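Long-range contact in Non-heme chloroperoxidase CPO-A1 (Streptomyces aureofaciens, PDB 1A8Q), which is a cofactor-free haloperoxidase of the alpha/beta hydrolase family that brominates and may chlorinate in 7-chlorotetracycline biosynthesis: residues 34-47 with 255-269. Residues are numbered along the deposited sequence; the frame is centred on the assembly and turned at random.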
# COMPACT_ATOMS: atom_id res chain seq x y z
N ALA A 34 9.40 -1.76 3.43
CA ALA A 34 8.35 -1.38 4.34
C ALA A 34 7.58 -2.61 4.83
O ALA A 34 6.74 -2.38 5.70
CB ALA A 34 7.32 -0.44 3.71
N TRP A 35 7.90 -3.78 4.34
CA TRP A 35 7.16 -4.96 4.75
C TRP A 35 8.07 -6.00 5.40
O TRP A 35 7.62 -7.13 5.60
CB TRP A 35 6.60 -5.64 3.49
CG TRP A 35 5.47 -4.86 2.83
CD1 TRP A 35 5.46 -4.41 1.55
CD2 TRP A 35 4.15 -4.67 3.36
NE1 TRP A 35 4.21 -3.86 1.27
CE2 TRP A 35 3.40 -4.01 2.35
CE3 TRP A 35 3.57 -4.87 4.60
CZ2 TRP A 35 2.07 -3.64 2.58
CZ3 TRP A 35 2.23 -4.54 4.82
CH2 TRP A 35 1.50 -3.87 3.80
N GLN A 36 9.33 -5.69 5.69
CA GLN A 36 10.17 -6.81 6.18
C GLN A 36 9.60 -7.46 7.43
O GLN A 36 9.78 -8.67 7.55
CB GLN A 36 11.59 -6.28 6.46
CG GLN A 36 12.23 -6.02 5.07
CD GLN A 36 13.73 -6.31 5.07
OE1 GLN A 36 14.19 -7.14 5.86
NE2 GLN A 36 14.45 -5.62 4.19
N ASP A 37 9.01 -6.71 8.35
CA ASP A 37 8.46 -7.35 9.55
C ASP A 37 7.39 -8.38 9.17
O ASP A 37 7.35 -9.47 9.77
CB ASP A 37 7.89 -6.30 10.46
CG ASP A 37 8.92 -5.36 11.08
OD1 ASP A 37 9.67 -5.72 12.00
OD2 ASP A 37 8.87 -4.17 10.72
N GLN A 38 6.50 -8.01 8.27
CA GLN A 38 5.42 -8.91 7.86
C GLN A 38 5.89 -10.05 7.02
O GLN A 38 5.38 -11.18 7.09
CB GLN A 38 4.32 -8.12 7.06
CG GLN A 38 3.59 -7.18 7.99
CD GLN A 38 4.37 -5.98 8.47
OE1 GLN A 38 5.10 -5.36 7.70
NE2 GLN A 38 4.21 -5.65 9.74
N LEU A 39 6.93 -9.84 6.17
CA LEU A 39 7.49 -10.91 5.38
C LEU A 39 8.06 -12.01 6.31
O LEU A 39 7.75 -13.19 6.06
CB LEU A 39 8.70 -10.39 4.56
CG LEU A 39 8.20 -9.64 3.30
CD1 LEU A 39 9.43 -8.88 2.76
CD2 LEU A 39 7.64 -10.56 2.24
N LYS A 40 8.77 -11.63 7.34
CA LYS A 40 9.30 -12.64 8.28
C LYS A 40 8.13 -13.34 8.97
O LYS A 40 8.14 -14.57 9.10
CB LYS A 40 10.28 -12.03 9.29
CG LYS A 40 10.65 -13.05 10.40
CD LYS A 40 11.80 -12.53 11.25
CE LYS A 40 11.96 -13.42 12.52
NZ LYS A 40 12.34 -14.78 12.05
N ALA A 41 7.17 -12.58 9.45
CA ALA A 41 6.03 -13.18 10.17
C ALA A 41 5.34 -14.24 9.31
O ALA A 41 5.03 -15.31 9.84
CB ALA A 41 5.04 -12.13 10.62
N VAL A 42 5.00 -13.93 8.06
CA VAL A 42 4.30 -14.95 7.27
C VAL A 42 5.18 -16.11 6.89
O VAL A 42 4.70 -17.26 6.86
CB VAL A 42 3.57 -14.36 6.04
CG1 VAL A 42 2.65 -13.26 6.58
CG2 VAL A 42 4.55 -13.86 5.00
N VAL A 43 6.48 -15.91 6.63
CA VAL A 43 7.30 -17.06 6.23
C VAL A 43 7.54 -17.95 7.46
O VAL A 43 7.45 -19.19 7.30
CB VAL A 43 8.63 -16.55 5.64
CG1 VAL A 43 9.50 -17.74 5.21
CG2 VAL A 43 8.31 -15.72 4.40
N ASP A 44 7.61 -17.40 8.65
CA ASP A 44 7.78 -18.23 9.86
C ASP A 44 6.51 -19.03 10.14
O ASP A 44 6.59 -20.10 10.76
CB ASP A 44 8.13 -17.41 11.10
CG ASP A 44 9.59 -16.95 11.10
OD1 ASP A 44 10.39 -17.61 10.44
OD2 ASP A 44 9.84 -16.04 11.88
N ALA A 45 5.38 -18.60 9.64
CA ALA A 45 4.11 -19.31 9.79
C ALA A 45 3.86 -20.26 8.63
O ALA A 45 2.77 -20.88 8.56
CB ALA A 45 2.98 -18.30 9.92
N GLY A 46 4.76 -20.46 7.70
CA GLY A 46 4.67 -21.41 6.63
C GLY A 46 4.13 -20.97 5.28
O GLY A 46 3.81 -21.77 4.40
N TYR A 47 4.24 -19.66 5.03
CA TYR A 47 3.87 -19.08 3.75
C TYR A 47 5.11 -18.58 2.98
O TYR A 47 6.18 -18.59 3.59
CB TYR A 47 2.97 -17.84 3.97
CG TYR A 47 1.65 -18.24 4.65
CD1 TYR A 47 0.58 -18.67 3.87
CD2 TYR A 47 1.52 -18.11 6.02
CE1 TYR A 47 -0.59 -19.06 4.52
CE2 TYR A 47 0.34 -18.50 6.66
CZ TYR A 47 -0.68 -18.98 5.88
OH TYR A 47 -1.87 -19.35 6.51
N ALA A 255 2.18 -0.98 9.92
CA ALA A 255 3.04 -2.13 9.69
C ALA A 255 4.45 -1.93 10.24
O ALA A 255 5.17 -2.93 10.39
CB ALA A 255 3.17 -2.39 8.18
N MET A 256 4.86 -0.68 10.49
CA MET A 256 6.22 -0.40 10.95
C MET A 256 6.34 0.08 12.37
O MET A 256 7.45 0.14 12.93
CB MET A 256 6.79 0.73 10.00
CG MET A 256 7.18 0.14 8.66
SD MET A 256 7.40 1.51 7.45
CE MET A 256 5.70 1.90 7.14
N VAL A 257 5.24 0.47 13.03
CA VAL A 257 5.34 1.08 14.36
C VAL A 257 5.27 0.01 15.45
O VAL A 257 4.41 -0.87 15.40
CB VAL A 257 4.16 2.05 14.58
CG1 VAL A 257 4.11 2.55 16.02
CG2 VAL A 257 4.23 3.28 13.67
N PRO A 258 6.16 0.03 16.42
CA PRO A 258 6.14 -0.96 17.50
C PRO A 258 4.75 -1.06 18.13
O PRO A 258 4.13 -0.03 18.38
CB PRO A 258 7.10 -0.36 18.54
CG PRO A 258 8.10 0.38 17.70
CD PRO A 258 7.26 1.02 16.61
N GLY A 259 4.34 -2.25 18.45
CA GLY A 259 3.04 -2.50 19.10
C GLY A 259 1.95 -2.75 18.07
O GLY A 259 1.34 -3.83 17.95
N ASP A 260 1.75 -1.73 17.19
CA ASP A 260 0.76 -1.92 16.14
C ASP A 260 1.17 -2.97 15.17
O ASP A 260 0.36 -3.68 14.60
CB ASP A 260 0.53 -0.60 15.38
CG ASP A 260 -0.24 0.41 16.22
OD1 ASP A 260 -0.44 0.24 17.44
OD2 ASP A 260 -0.61 1.45 15.65
N LYS A 261 2.50 -3.03 14.84
CA LYS A 261 2.89 -4.01 13.84
C LYS A 261 2.67 -5.44 14.37
O LYS A 261 2.39 -6.27 13.52
CB LYS A 261 4.32 -3.78 13.38
CG LYS A 261 5.36 -4.18 14.41
CD LYS A 261 6.73 -3.85 13.72
CE LYS A 261 7.90 -4.17 14.62
NZ LYS A 261 9.17 -3.69 13.93
N GLU A 262 2.81 -5.70 15.66
CA GLU A 262 2.53 -7.07 16.13
C GLU A 262 1.02 -7.38 16.11
O GLU A 262 0.66 -8.54 15.83
CB GLU A 262 3.05 -7.26 17.54
CG GLU A 262 4.58 -7.23 17.58
CD GLU A 262 5.22 -5.87 17.60
OE1 GLU A 262 4.62 -4.80 17.74
OE2 GLU A 262 6.48 -5.79 17.47
N LYS A 263 0.23 -6.35 16.36
CA LYS A 263 -1.24 -6.53 16.29
C LYS A 263 -1.62 -6.86 14.87
O LYS A 263 -2.42 -7.78 14.61
CB LYS A 263 -1.91 -5.29 16.86
CG LYS A 263 -3.44 -5.28 16.84
CD LYS A 263 -3.90 -3.84 17.14
CE LYS A 263 -5.42 -3.79 17.20
NZ LYS A 263 -5.80 -2.55 17.98
N PHE A 264 -1.06 -6.12 13.86
CA PHE A 264 -1.40 -6.41 12.48
C PHE A 264 -0.90 -7.78 12.09
O PHE A 264 -1.57 -8.55 11.40
CB PHE A 264 -0.79 -5.34 11.51
CG PHE A 264 -1.09 -5.63 10.07
CD1 PHE A 264 -2.41 -5.53 9.59
CD2 PHE A 264 -0.11 -6.01 9.18
CE1 PHE A 264 -2.69 -5.86 8.29
CE2 PHE A 264 -0.38 -6.27 7.85
CZ PHE A 264 -1.68 -6.19 7.40
N ASN A 265 0.33 -8.17 12.49
CA ASN A 265 0.82 -9.48 12.11
C ASN A 265 -0.13 -10.58 12.63
O ASN A 265 -0.36 -11.56 11.91
CB ASN A 265 2.22 -9.67 12.72
CG ASN A 265 3.32 -8.87 12.03
OD1 ASN A 265 3.03 -8.27 11.00
ND2 ASN A 265 4.53 -8.93 12.60
N ARG A 266 -0.61 -10.40 13.84
CA ARG A 266 -1.53 -11.39 14.46
C ARG A 266 -2.83 -11.48 13.66
O ARG A 266 -3.26 -12.57 13.25
CB ARG A 266 -1.80 -10.93 15.87
CG ARG A 266 -2.43 -11.90 16.86
CD ARG A 266 -1.84 -11.58 18.24
NE ARG A 266 -1.57 -12.79 19.03
CZ ARG A 266 -2.01 -12.98 20.28
NH1 ARG A 266 -2.73 -12.06 20.92
NH2 ARG A 266 -1.74 -14.11 20.91
N ASP A 267 -3.38 -10.34 13.28
CA ASP A 267 -4.61 -10.33 12.47
C ASP A 267 -4.41 -10.92 11.09
O ASP A 267 -5.28 -11.56 10.51
CB ASP A 267 -5.23 -8.92 12.34
CG ASP A 267 -5.91 -8.50 13.61
OD1 ASP A 267 -6.34 -9.40 14.40
OD2 ASP A 267 -6.06 -7.30 13.91
N LEU A 268 -3.28 -10.59 10.45
CA LEU A 268 -2.93 -11.10 9.13
C LEU A 268 -2.79 -12.60 9.14
O LEU A 268 -3.35 -13.28 8.27
CB LEU A 268 -1.60 -10.46 8.65
CG LEU A 268 -1.13 -10.93 7.28
CD1 LEU A 268 -2.11 -10.59 6.17
CD2 LEU A 268 0.25 -10.26 7.02
N LEU A 269 -2.11 -13.15 10.16
CA LEU A 269 -1.92 -14.58 10.21
C LEU A 269 -3.26 -15.31 10.45
O LEU A 269 -3.45 -16.34 9.80
CB LEU A 269 -0.89 -14.93 11.27
CG LEU A 269 0.59 -14.72 10.90
CD1 LEU A 269 1.45 -15.14 12.08
CD2 LEU A 269 0.95 -15.53 9.66
O HOH W 1 9.59 -1.47 12.33
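The methylene CG of Gln38 meets the Phe264 ring at the edge, 4.1 Å from Phe264 CD2, and the amide beyond it is turned 59° from that ring. Phe264 CE2 in turn lies at the edge of the Trp35 indole, while Ala255 CB approaches the indole obliquely, 4.1 Å from Trp35 CZ3. A bend at chi2 (71°) swings the Gln38 amide across to residues 255-269, where both of its N-H groups are used: NE2 gives one bond to Ala255 O (3.0 Å), in plane and on a lone pair, and a second to Asn265 OD1 (3.1 Å), tilted from the plane of the Asn265 amide carbonyl. Two acceptors on one nitrogen fix the amide's rotation. Farther out, the extended Lys261 chain brings NZ to Asp37 OD1 (2.8 Å) in a salt bridge made from above the carboxylate plane; a water ties Asp37 OD2, Lys261 NZ and Met256 O together. At the other end Leu269 CD2 presses on Ala45 CB (3.4 Å, tight) and Val42 CG1 packs on Leu268 CD2. Segments 36-44 and 260-269 run in roughly the same direction, axes at 38°, and helices 36-44 and 260-272 lie side by side on one face of the alpha/beta hydrolase sheet, Val42 resting on strand 21-25 and Leu268 on strand 88-93.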